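Local atomic coordinates of 3-oxoacyl-[acyl-carrier-protein] synthase 2 (Rickettsia rickettsii, PDB entry 4JGA), a protein that probably catalyses the condensation of acyl chains with malonyl-acyl carrier protein, the elongation step of bacterial fatty acid synthesis. Residues R304-A309 and L338-K343; D194-I199 and M310-I315; L378-Q383 and L429-I434; S159-L164 and T180-C185. One frame throughout, in Å; residues are numbered along the deposited sequence.

Contact 1: residues R304-A309 and L338-K343; sequences RAMRDA and LAAVQK
Two helices of the C-terminal half of a thiolase-type fold, 300-312 and 331-345, are joined here through one side chain, that of Met-306, laid against Ala-340 and Val-341. The nearest pair of CA atoms, those of Met-306 and Val-341, is 8.3 Å apart, a separation that small residues and one flexible chain can fill. The Met-306 chain leaves its helix with CG opposite the carbonyl carbon, runs straight through its second torsion, and bends at the third (chi3 -72°). That bend carries CE to the methyl of Ala-340, with CE and CB 3.8 Å apart. The sulfur stays behind it, beside Val-341, where SD lies 3.8 Å from CG2. The same valine methyl also comes within 4.0 Å of Met-306 CE, and the two side chains cross at about a right angle. Alanine suits its place because a bare methyl lets the thioether end reach close to the helix; valine supplies a branch at its flank.

Met-306 also touches Leu-416, Asn-418 and Ser-428 in the sheet beneath, so it fills the angle between helix, helix and strands. On the outer side of helix 300-312, Arg-307 brings NE and NH2 to a single oxygen of its neighbour, with NH2 2.9 Å from OD1 of Asp-308, a salt bridge at the partly exposed surface. Each helix is the connection of a beta-alpha-beta crossover, and their apolar meeting outside the sheet is typical of the outer helical layer of the thiolase fold.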
loop_
_atom_site.group_PDB
_atom_site.type_symbol
_atom_site.label_atom_id
_atom_site.label_comp_id
_atom_site.label_asym_id
_atom_site.label_seq_id
_atom_site.Cartn_x
_atom_site.Cartn_y
_atom_site.Cartn_z
ATOM N N ARG A 304 18.246 12.807 4.840
ATOM C CA ARG A 304 17.099 13.652 5.062
ATOM C C ARG A 304 16.034 12.979 5.927
ATOM O O ARG A 304 15.435 13.626 6.751
ATOM C CB ARG A 304 16.493 14.098 3.731
ATOM C CG ARG A 304 17.342 15.140 2.989
ATOM C CD ARG A 304 16.852 15.337 1.560
ATOM N NE ARG A 304 15.444 15.667 1.578
ATOM C CZ ARG A 304 14.489 15.027 0.914
ATOM N NH1 ARG A 304 14.761 14.078 0.015
ATOM N NH2 ARG A 304 13.231 15.398 1.108
ATOM N N ALA A 305 15.760 11.702 5.704
ATOM C CA ALA A 305 14.759 11.017 6.516
ATOM C C ALA A 305 15.121 11.061 8.004
ATOM O O ALA A 305 14.273 11.345 8.844
ATOM C CB ALA A 305 14.586 9.592 6.067
ATOM N N MET A 306 16.385 10.770 8.311
ATOM C CA MET A 306 16.866 10.842 9.685
ATOM C C MET A 306 16.744 12.263 10.224
ATOM O O MET A 306 16.205 12.494 11.307
ATOM C CB MET A 306 18.323 10.365 9.791
ATOM C CG MET A 306 18.468 8.868 9.525
ATOM S SD MET A 306 20.155 8.291 9.786
ATOM C CE MET A 306 20.987 9.005 8.358
ATOM N N ARG A 307 17.236 13.206 9.444
ATOM C CA ARG A 307 17.239 14.587 9.857
ATOM C C ARG A 307 15.822 15.087 10.119
ATOM O O ARG A 307 15.563 15.725 11.140
ATOM C CB ARG A 307 17.902 15.456 8.792
ATOM C CG ARG A 307 18.061 16.915 9.192
ATOM C CD ARG A 307 18.215 17.803 7.965
ATOM N NE ARG A 307 17.073 17.571 7.063
ATOM C CZ ARG A 307 17.029 17.966 5.793
ATOM N NH1 ARG A 307 18.043 18.627 5.258
ATOM N NH2 ARG A 307 15.952 17.704 5.065
ATOM N N ASP A 308 14.924 14.808 9.190
ATOM C CA ASP A 308 13.530 15.232 9.332
ATOM C C ASP A 308 12.812 14.549 10.506
ATOM O O ASP A 308 11.958 15.135 11.127
ATOM C CB ASP A 308 12.755 14.920 8.059
ATOM C CG ASP A 308 13.230 15.753 6.856
ATOM O OD1 ASP A 308 14.121 16.635 6.993
ATOM O OD2 ASP A 308 12.680 15.467 5.779
ATOM N N ALA A 309 13.163 13.306 10.780
ATOM C CA ALA A 309 12.507 12.574 11.853
ATOM C C ALA A 309 12.803 13.257 13.182
ATOM O O ALA A 309 11.919 13.437 14.007
ATOM C CB ALA A 309 12.952 11.126 11.862
ATOM N N LEU A 338 26.131 4.191 6.661
ATOM C CA LEU A 338 27.153 4.542 7.637
ATOM C C LEU A 338 27.621 6.002 7.470
ATOM O O LEU A 338 27.764 6.729 8.462
ATOM C CB LEU A 338 28.338 3.586 7.528
ATOM C CG LEU A 338 29.514 3.888 8.451
ATOM C CD1 LEU A 338 29.130 3.555 9.873
ATOM C CD2 LEU A 338 30.750 3.122 8.045
ATOM N N ALA A 339 27.889 6.417 6.232
ATOM C CA ALA A 339 28.399 7.772 5.970
ATOM C C ALA A 339 27.316 8.790 6.300
ATOM O O ALA A 339 27.615 9.814 6.934
ATOM C CB ALA A 339 28.909 7.931 4.534
ATOM N N ALA A 340 26.072 8.515 5.923
ATOM C CA ALA A 340 24.969 9.424 6.297
ATOM C C ALA A 340 24.793 9.558 7.836
ATOM O O ALA A 340 24.650 10.648 8.359
ATOM C CB ALA A 340 23.651 8.979 5.655
ATOM N N VAL A 341 24.823 8.427 8.541
ATOM C CA VAL A 341 24.783 8.418 10.001
ATOM C C VAL A 341 25.934 9.206 10.637
ATOM O O VAL A 341 25.725 10.069 11.492
ATOM C CB VAL A 341 24.727 6.969 10.529
ATOM C CG1 VAL A 341 24.995 6.929 12.027
ATOM C CG2 VAL A 341 23.370 6.358 10.191
ATOM N N GLN A 342 27.154 8.961 10.168
ATOM C CA GLN A 342 28.315 9.649 10.737
ATOM C C GLN A 342 28.297 11.170 10.451
ATOM O O GLN A 342 28.620 11.966 11.325
ATOM C CB GLN A 342 29.624 8.932 10.348
ATOM C CG GLN A 342 29.676 7.588 11.057
ATOM C CD GLN A 342 30.920 6.763 10.847
ATOM O OE1 GLN A 342 31.257 5.939 11.696
ATOM N NE2 GLN A 342 31.589 6.941 9.716
ATOM N N LYS A 343 27.866 11.548 9.252
ATOM C CA LYS A 343 27.704 12.946 8.888
ATOM C C LYS A 343 26.780 13.620 9.875
ATOM O O LYS A 343 27.072 14.680 10.388
ATOM C CB LYS A 343 27.089 13.058 7.482
ATOM C CG LYS A 343 27.141 14.450 6.832
ATOM C CD LYS A 343 28.109 14.383 5.649
ATOM C CE LYS A 343 28.382 15.751 5.013
ATOM N NZ LYS A 343 29.454 16.487 5.711
#

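Contact 2: residues D194-I199 and M310-I315; sequences DAMRMI and MLDATI
Arg-197 and Asp-312 form a salt bridge in which NH2 of the arginine donates to OD2 of the aspartate over 3.2 Å, with a nearly straight N-H...O angle of 165°. The oxygen lies in the guanidinium plane, but the donor stands above the carboxylate, 68° out of its plane, and the two flat groups are almost perpendicular. A water doubles the link: it accepts from Arg-197 NE at 3.1 Å and donates to Asp-312 OD2 at 2.6 Å. Since OD2 also accepts from the backbone N of Tyr-283, three bonds grip this one atom, which probably steadies its negative charge.

The pair ties helix 187-200 of the N-terminal half to the end of helix 300-312 of the C-terminal half, bridging the two thiolase-type halves beside strand 278-287. The long arginine chain spans the gap, its bend at chi2 (-81°) turning the end toward Asp-312; its guanidinium also makes a cation-pi contact with Tyr-203 of the second subunit.

Beyond Asp-312 a Schellman motif finishes the helix, with Thr-314 at positive phi and Ile-315 N bonded to Met-310 O at 3.0 Å. Packing is slight: Met-196 brings CE to 4.4 Å from Asp-312 OD2, while also resting on Val-280, Tyr-283 and Leu-263.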
loop_
_atom_site.group_PDB
_atom_site.type_symbol
_atom_site.label_atom_id
_atom_site.label_comp_id
_atom_site.label_asym_id
_atom_site.label_seq_id
_atom_site.Cartn_x
_atom_site.Cartn_y
_atom_site.Cartn_z
ATOM N N ASP A 194 2.746 6.400 9.367
ATOM C CA ASP A 194 1.399 6.844 8.934
ATOM C C ASP A 194 0.321 6.623 9.993
ATOM O O ASP A 194 -0.581 7.449 10.164
ATOM C CB ASP A 194 0.959 6.095 7.656
ATOM C CG ASP A 194 1.815 6.433 6.446
ATOM O OD1 ASP A 194 2.682 7.345 6.491
ATOM O OD2 ASP A 194 1.613 5.731 5.433
ATOM N N ALA A 195 0.371 5.476 10.675
ATOM C CA ALA A 195 -0.571 5.221 11.754
ATOM C C ALA A 195 -0.418 6.269 12.888
ATOM O O ALA A 195 -1.408 6.740 13.468
ATOM C CB ALA A 195 -0.373 3.826 12.276
ATOM N N MET A 196 0.816 6.652 13.188
ATOM C CA MET A 196 1.054 7.683 14.188
ATOM C C MET A 196 0.432 9.011 13.760
ATOM O O MET A 196 -0.195 9.686 14.545
ATOM C CB MET A 196 2.540 7.832 14.449
ATOM C CG MET A 196 2.907 8.934 15.409
ATOM S SD MET A 196 3.153 10.475 14.519
ATOM C CE MET A 196 4.735 10.194 13.774
ATOM N N ARG A 197 0.617 9.362 12.493
ATOM C CA ARG A 197 0.098 10.612 11.953
ATOM C C ARG A 197 -1.432 10.604 12.026
ATOM O O ARG A 197 -2.044 11.619 12.327
ATOM C CB ARG A 197 0.564 10.809 10.520
ATOM C CG ARG A 197 2.059 11.118 10.376
ATOM C CD ARG A 197 2.376 12.559 10.640
ATOM N NE ARG A 197 3.795 12.897 10.755
ATOM C CZ ARG A 197 4.650 13.054 9.738
ATOM N NH1 ARG A 197 4.291 12.896 8.456
ATOM N NH2 ARG A 197 5.912 13.365 10.016
ATOM N N MET A 198 -2.028 9.456 11.757
ATOM C CA MET A 198 -3.472 9.325 11.848
ATOM C C MET A 198 -4.009 9.693 13.259
ATOM O O MET A 198 -5.013 10.405 13.382
ATOM C CB MET A 198 -3.862 7.918 11.472
ATOM C CG MET A 198 -5.345 7.666 11.405
ATOM S SD MET A 198 -5.968 7.863 9.729
ATOM C CE MET A 198 -5.141 6.414 9.028
ATOM N N ILE A 199 -3.320 9.213 14.296
ATOM C CA ILE A 199 -3.669 9.486 15.671
ATOM C C ILE A 199 -3.313 10.920 16.023
ATOM O O ILE A 199 -4.131 11.622 16.609
ATOM C CB ILE A 199 -2.981 8.503 16.622
ATOM C CG1 ILE A 199 -3.506 7.087 16.344
ATOM C CG2 ILE A 199 -3.278 8.869 18.073
ATOM C CD1 ILE A 199 -2.803 5.977 17.093
ATOM N N MET A 310 14.031 13.745 13.313
ATOM C CA MET A 310 14.473 14.464 14.516
ATOM C C MET A 310 13.915 15.864 14.601
ATOM O O MET A 310 13.506 16.297 15.675
ATOM C CB MET A 310 15.994 14.465 14.593
ATOM C CG MET A 310 16.546 13.096 14.936
ATOM S SD MET A 310 18.320 13.119 15.184
ATOM C CE MET A 310 18.943 13.467 13.567
ATOM N N LEU A 311 13.853 16.557 13.463
ATOM C CA LEU A 311 13.181 17.845 13.432
ATOM C C LEU A 311 11.695 17.708 13.795
ATOM O O LEU A 311 11.151 18.507 14.554
ATOM C CB LEU A 311 13.359 18.534 12.063
ATOM C CG LEU A 311 14.782 19.026 11.750
ATOM C CD1 LEU A 311 14.858 19.524 10.309
ATOM C CD2 LEU A 311 15.256 20.145 12.702
ATOM N N ASP A 312 11.055 16.703 13.239
ATOM C CA ASP A 312 9.644 16.405 13.497
ATOM C C ASP A 312 9.467 16.144 15.019
ATOM O O ASP A 312 8.520 16.633 15.621
ATOM C CB ASP A 312 9.216 15.186 12.647
ATOM C CG ASP A 312 7.728 14.841 12.770
ATOM O OD1 ASP A 312 6.933 15.766 12.797
ATOM O OD2 ASP A 312 7.356 13.642 12.851
ATOM N N ALA A 313 10.429 15.443 15.625
ATOM C CA ALA A 313 10.449 15.177 17.084
ATOM C C ALA A 313 10.837 16.359 17.977
ATOM O O ALA A 313 10.739 16.268 19.220
ATOM C CB ALA A 313 11.392 14.039 17.357
ATOM N N THR A 314 11.271 17.461 17.352
ATOM C CA THR A 314 11.865 18.595 18.024
ATOM C C THR A 314 12.983 18.157 18.994
ATOM O O THR A 314 13.087 18.644 20.100
ATOM C CB THR A 314 10.796 19.495 18.687
ATOM O OG1 THR A 314 10.148 18.776 19.733
ATOM C CG2 THR A 314 9.709 19.850 17.706
ATOM N N ILE A 315 13.844 17.250 18.536
ATOM C CA ILE A 315 15.073 16.941 19.250
ATOM C C ILE A 315 16.299 17.255 18.392
ATOM O O ILE A 315 16.190 17.491 17.170
ATOM C CB ILE A 315 15.129 15.462 19.675
ATOM C CG1 ILE A 315 15.234 14.534 18.455
ATOM C CG2 ILE A 315 13.914 15.100 20.502
ATOM C CD1 ILE A 315 15.571 13.109 18.844
HETATM O O HOH W 1 4.820 13.486 13.596
#

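Contact 3: residues L378-Q383 and L429-I434; sequences LAIRDQ and LVIKSI
Ile-380 points toward the end of the last strand and the residue just after it, meeting one with each branch. Its CG2, lying opposite the backbone N, presses on Ser-433, 3.8 Å from CB. The longer arm starts on the other side, beside the backbone N, and runs out extended (chi2 164°), which takes CD1 to Ile-431, 3.7 Å from its CG2. The two isoleucines meet at a slant, methyl against methyl. Ile-380 CD1 also lies over the backbone where the strand ends, 4.1 Å from Lys-432 C. A two-pronged isoleucine suits this place: one branch covers the strand's side chain, the other the small serine, whose size lets the helix come to 6.5 Å between CA of Ile-380 and CA of Ser-433.

This is helix 368-382 against strand 425-432, the helix that lies in the central layer of the C-terminal thiolase-type half. Residues alternate along the strand: Ile-431, like Leu-429, also touches Phe-373 of this helix, Val-430 turns to Ile-315 instead, and Lys-432 points away from the helix.

Gln-383, at positive phi, ties the last turn of the helix: it folds back so that NE2 donates to Ile-380 O at 2.7 Å, in the carbonyl plane on a lone pair, and the same nitrogen bonds Ile-412 O. Separately, at the surface, Arg-381 grips Asp-382 side-on, with NE 2.9 Å from OD1 and NH2 3.0 Å from OD2, an oxygen that also bonds Trp-37 NE1. CD2 of Leu-378 sits 3.5 Å over the centre of the guanidinium plane.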
loop_
_atom_site.group_PDB
_atom_site.type_symbol
_atom_site.label_atom_id
_atom_site.label_comp_id
_atom_site.label_asym_id
_atom_site.label_seq_id
_atom_site.Cartn_x
_atom_site.Cartn_y
_atom_site.Cartn_z
ATOM N N LEU A 378 11.960 -2.214 22.657
ATOM C CA LEU A 378 12.474 -3.134 23.669
ATOM C C LEU A 378 13.866 -2.719 24.158
ATOM O O LEU A 378 14.198 -2.947 25.292
ATOM C CB LEU A 378 12.471 -4.589 23.141
ATOM C CG LEU A 378 11.065 -5.142 22.897
ATOM C CD1 LEU A 378 11.078 -6.373 22.005
ATOM C CD2 LEU A 378 10.406 -5.481 24.195
ATOM N N ALA A 379 14.680 -2.128 23.282
ATOM C CA ALA A 379 15.979 -1.605 23.717
ATOM C C ALA A 379 15.800 -0.545 24.810
ATOM O O ALA A 379 16.603 -0.446 25.742
ATOM C CB ALA A 379 16.761 -1.022 22.547
ATOM N N ILE A 380 14.739 0.245 24.679
ATOM C CA ILE A 380 14.389 1.224 25.705
ATOM C C ILE A 380 13.901 0.500 26.953
ATOM O O ILE A 380 14.329 0.818 28.057
ATOM C CB ILE A 380 13.284 2.184 25.243
ATOM C CG1 ILE A 380 13.855 3.188 24.253
ATOM C CG2 ILE A 380 12.666 2.932 26.415
ATOM C CD1 ILE A 380 12.796 3.925 23.441
ATOM N N ARG A 381 12.986 -0.459 26.776
ATOM C CA ARG A 381 12.462 -1.198 27.948
ATOM C C ARG A 381 13.589 -1.847 28.766
ATOM O O ARG A 381 13.578 -1.757 29.997
ATOM C CB ARG A 381 11.446 -2.262 27.560
ATOM C CG ARG A 381 10.710 -2.822 28.778
ATOM C CD ARG A 381 9.930 -4.098 28.484
ATOM N NE ARG A 381 10.838 -5.191 28.190
ATOM C CZ ARG A 381 10.475 -6.362 27.677
ATOM N NH1 ARG A 381 9.207 -6.636 27.424
ATOM N NH2 ARG A 381 11.402 -7.271 27.421
ATOM N N ASP A 382 14.557 -2.468 28.083
ATOM C CA ASP A 382 15.570 -3.259 28.753
ATOM C C ASP A 382 16.939 -2.581 28.799
ATOM O O ASP A 382 17.888 -3.168 29.292
ATOM C CB ASP A 382 15.681 -4.653 28.128
ATOM C CG ASP A 382 14.408 -5.478 28.316
ATOM O OD1 ASP A 382 13.537 -5.088 29.135
ATOM O OD2 ASP A 382 14.249 -6.492 27.604
ATOM N N GLN A 383 17.026 -1.334 28.319
ATOM C CA GLN A 383 18.280 -0.571 28.396
ATOM C C GLN A 383 19.429 -1.423 27.875
ATOM O O GLN A 383 20.467 -1.625 28.510
ATOM C CB GLN A 383 18.535 -0.085 29.820
ATOM C CG GLN A 383 17.457 0.855 30.341
ATOM C CD GLN A 383 17.438 2.181 29.593
ATOM O OE1 GLN A 383 18.329 3.012 29.764
ATOM N NE2 GLN A 383 16.437 2.370 28.744
ATOM N N LEU A 429 12.026 6.577 11.981
ATOM C CA LEU A 429 11.148 6.758 13.109
ATOM C C LEU A 429 11.975 7.041 14.376
ATOM O O LEU A 429 13.021 6.425 14.584
ATOM C CB LEU A 429 10.304 5.504 13.304
ATOM C CG LEU A 429 9.240 5.273 12.216
ATOM C CD1 LEU A 429 8.725 3.818 12.254
ATOM C CD2 LEU A 429 8.112 6.289 12.345
ATOM N N VAL A 430 11.500 7.979 15.188
ATOM C CA VAL A 430 12.095 8.274 16.481
ATOM C C VAL A 430 11.095 7.949 17.606
ATOM O O VAL A 430 9.935 8.391 17.601
ATOM C CB VAL A 430 12.540 9.743 16.617
ATOM C CG1 VAL A 430 13.055 10.033 18.033
ATOM C CG2 VAL A 430 13.597 10.067 15.591
ATOM N N ILE A 431 11.596 7.219 18.598
ATOM C CA ILE A 431 10.827 6.817 19.745
ATOM C C ILE A 431 11.541 7.317 20.977
ATOM O O ILE A 431 12.771 7.306 21.038
ATOM C CB ILE A 431 10.805 5.292 19.874
ATOM C CG1 ILE A 431 10.131 4.679 18.669
ATOM C CG2 ILE A 431 10.021 4.877 21.112
ATOM C CD1 ILE A 431 10.345 3.150 18.662
ATOM N N LYS A 432 10.777 7.704 21.981
ATOM C CA LYS A 432 11.382 8.064 23.228
ATOM C C LYS A 432 10.734 7.337 24.390
ATOM O O LYS A 432 9.583 6.988 24.358
ATOM C CB LYS A 432 11.396 9.590 23.404
ATOM C CG LYS A 432 10.206 10.143 24.113
ATOM C CD LYS A 432 10.354 11.602 24.432
ATOM C CE LYS A 432 9.060 12.094 25.046
ATOM N NZ LYS A 432 9.170 13.414 25.716
ATOM N N SER A 433 11.508 7.129 25.428
ATOM C CA SER A 433 10.987 6.641 26.676
ATOM C C SER A 433 9.951 7.615 27.211
ATOM O O SER A 433 10.133 8.837 27.153
ATOM C CB SER A 433 12.111 6.502 27.699
ATOM O OG SER A 433 11.572 6.547 28.977
ATOM N N ILE A 434 8.867 7.066 27.731
ATOM C CA ILE A 434 7.770 7.866 28.245
ATOM C C ILE A 434 8.138 8.557 29.564
ATOM O O ILE A 434 7.523 9.560 29.932
ATOM C CB ILE A 434 6.502 7.003 28.367
ATOM C CG1 ILE A 434 5.241 7.869 28.270
ATOM C CG2 ILE A 434 6.544 6.151 29.629
ATOM C CD1 ILE A 434 5.075 8.651 26.968
#

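Contact 4: residues S159-L164 and T180-C185; sequences SLINLL and TAVTAC
The flat carboxamide of Asn-162 offers neither face nor edge to Thr-180; its aliphatic stem does the touching, with CB and CA each 3.7 Å from CG2 of the threonine. The amide group is led off the other way, CG lying between the backbone N and the carbonyl carbon (chi1 73°), and its ND2 donates to Phe-422 O of the second subunit. Thr-180 is split likewise: the methyl faces Asn-162, while OG1 bonds Val-182 O of the second subunit.

Next to this pair Ile-161 and Val-182 reach toward each other tip to tip. Ile-161 CG2 lies 3.7 Å from Val-182 CG2, and the isoleucine CD1 sits across both valine methyls, at 3.9 Å from CG2 and 4.0 Å from CG1. A type I turn from Leu-160 to Leu-163, closed by Leu-163 N to Leu-160 O at 3.0 Å, presents Ile-161 to the valine.

The segment ends at Cys-185, which touches His-326 and His-363, consistent with the Cys-His-His catalytic triad of this family. The polar ends of Asn-162 and Thr-180 bond across the dimer interface, and apolar packing continues there through Val-182 against its counterpart, suggesting that the loop depends on the dimer for part of its polar and apolar partners.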
loop_
_atom_site.group_PDB
_atom_site.type_symbol
_atom_site.label_atom_id
_atom_site.label_comp_id
_atom_site.label_asym_id
_atom_site.label_seq_id
_atom_site.Cartn_x
_atom_site.Cartn_y
_atom_site.Cartn_z
ATOM N N SER A 159 -4.514 -13.370 -1.835
ATOM C CA SER A 159 -3.387 -12.721 -2.473
ATOM C C SER A 159 -3.324 -11.199 -2.228
ATOM O O SER A 159 -2.305 -10.565 -2.533
ATOM C CB SER A 159 -3.476 -12.897 -3.997
ATOM O OG SER A 159 -3.428 -14.268 -4.382
ATOM N N LEU A 160 -4.379 -10.598 -1.714
ATOM C CA LEU A 160 -4.424 -9.144 -1.608
ATOM C C LEU A 160 -3.731 -8.633 -0.358
ATOM O O LEU A 160 -4.026 -9.070 0.752
ATOM C CB LEU A 160 -5.864 -8.668 -1.602
ATOM C CG LEU A 160 -6.660 -8.720 -2.893
ATOM C CD1 LEU A 160 -8.091 -8.299 -2.631
ATOM C CD2 LEU A 160 -6.054 -7.776 -3.907
ATOM N N ILE A 161 -2.820 -7.679 -0.542
ATOM C CA ILE A 161 -2.100 -7.088 0.611
ATOM C C ILE A 161 -3.036 -6.602 1.713
ATOM O O ILE A 161 -2.786 -6.787 2.905
ATOM C CB ILE A 161 -1.087 -6.002 0.162
ATOM C CG1 ILE A 161 0.063 -6.690 -0.564
ATOM C CG2 ILE A 161 -0.535 -5.232 1.365
ATOM C CD1 ILE A 161 1.092 -5.786 -1.211
ATOM N N ASN A 162 -4.142 -6.005 1.320
ATOM C CA ASN A 162 -5.017 -5.378 2.288
ATOM C C ASN A 162 -5.904 -6.351 3.060
ATOM O O ASN A 162 -6.616 -5.941 3.991
ATOM C CB ASN A 162 -5.861 -4.294 1.636
ATOM C CG ASN A 162 -6.949 -4.854 0.763
ATOM O OD1 ASN A 162 -6.687 -5.563 -0.220
ATOM N ND2 ASN A 162 -8.165 -4.523 1.090
ATOM N N LEU A 163 -5.839 -7.632 2.723
ATOM C CA LEU A 163 -6.628 -8.598 3.475
ATOM C C LEU A 163 -6.005 -8.957 4.828
ATOM O O LEU A 163 -6.646 -9.631 5.659
ATOM C CB LEU A 163 -6.961 -9.823 2.617
ATOM C CG LEU A 163 -8.358 -9.808 1.985
ATOM C CD1 LEU A 163 -9.406 -10.025 3.065
ATOM C CD2 LEU A 163 -8.664 -8.525 1.249
ATOM N N LEU A 164 -4.779 -8.497 5.067
ATOM C CA LEU A 164 -4.216 -8.607 6.408
ATOM C C LEU A 164 -4.954 -7.650 7.330
ATOM O O LEU A 164 -5.535 -8.085 8.341
ATOM C CB LEU A 164 -2.736 -8.363 6.398
ATOM C CG LEU A 164 -2.073 -8.174 7.778
ATOM C CD1 LEU A 164 -2.337 -9.296 8.775
ATOM C CD2 LEU A 164 -0.596 -8.050 7.528
ATOM N N THR A 180 -3.370 0.358 4.398
ATOM C CA THR A 180 -2.068 -0.309 4.295
ATOM C C THR A 180 -1.001 0.721 3.948
ATOM O O THR A 180 -1.309 1.876 3.602
ATOM C CB THR A 180 -2.036 -1.385 3.166
ATOM O OG1 THR A 180 -2.033 -0.791 1.867
ATOM C CG2 THR A 180 -3.229 -2.348 3.273
ATOM N N ALA A 181 0.239 0.290 4.037
ATOM C CA ALA A 181 1.376 0.979 3.411
ATOM C C ALA A 181 2.111 -0.125 2.662
ATOM O O ALA A 181 2.156 -1.272 3.147
ATOM C CB ALA A 181 2.299 1.595 4.463
ATOM N N VAL A 182 2.620 0.197 1.477
ATOM C CA VAL A 182 3.331 -0.732 0.640
ATOM C C VAL A 182 4.480 0.037 0.017
ATOM O O VAL A 182 4.323 0.748 -0.967
ATOM C CB VAL A 182 2.402 -1.383 -0.413
ATOM C CG1 VAL A 182 3.160 -2.347 -1.291
ATOM C CG2 VAL A 182 1.238 -2.148 0.269
ATOM N N THR A 183 5.664 -0.098 0.614
ATOM C CA THR A 183 6.826 0.678 0.170
ATOM C C THR A 183 8.064 -0.182 0.255
ATOM O O THR A 183 9.090 0.216 0.838
ATOM C CB THR A 183 6.977 1.965 1.015
ATOM O OG1 THR A 183 6.990 1.622 2.410
ATOM C CG2 THR A 183 5.863 2.939 0.751
ATOM N N ALA A 184 7.959 -1.370 -0.341
ATOM C CA ALA A 184 9.046 -2.290 -0.427
ATOM C C ALA A 184 9.696 -2.510 0.946
ATOM O O ALA A 184 9.012 -2.756 1.910
ATOM C CB ALA A 184 10.042 -1.780 -1.467
ATOM N N CYS A 185 11.015 -2.373 1.046
ATOM C CA CYS A 185 11.722 -2.609 2.301
ATOM C C CYS A 185 11.532 -1.536 3.381
ATOM O O CYS A 185 12.032 -1.693 4.510
ATOM C CB CYS A 185 13.204 -2.913 2.011
ATOM S SG CYS A 185 13.257 -4.519 1.167
#

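How the contacts relate
Contact 4 comes first along the chain, in the N-terminal half, followed by contact 2, whose segments alternate with those of contact 1; contact 3 closes the series at the last strand. Contacts 1 and 2 share helix 300-312, with centres 16 Å apart, and contact 3 lies 15 Å from contact 2. Val-430 of strand 425-432 knits these three together, its methyls packing on Ala-309, Met-310 and Ile-315. Contact 4 stands about 27 Å, between centres, from both contacts 1 and 3, at the dimer interface, which contact 2 also reaches. The set thus samples packing within the C-terminal half, its join to the N-terminal half and the subunit boundary.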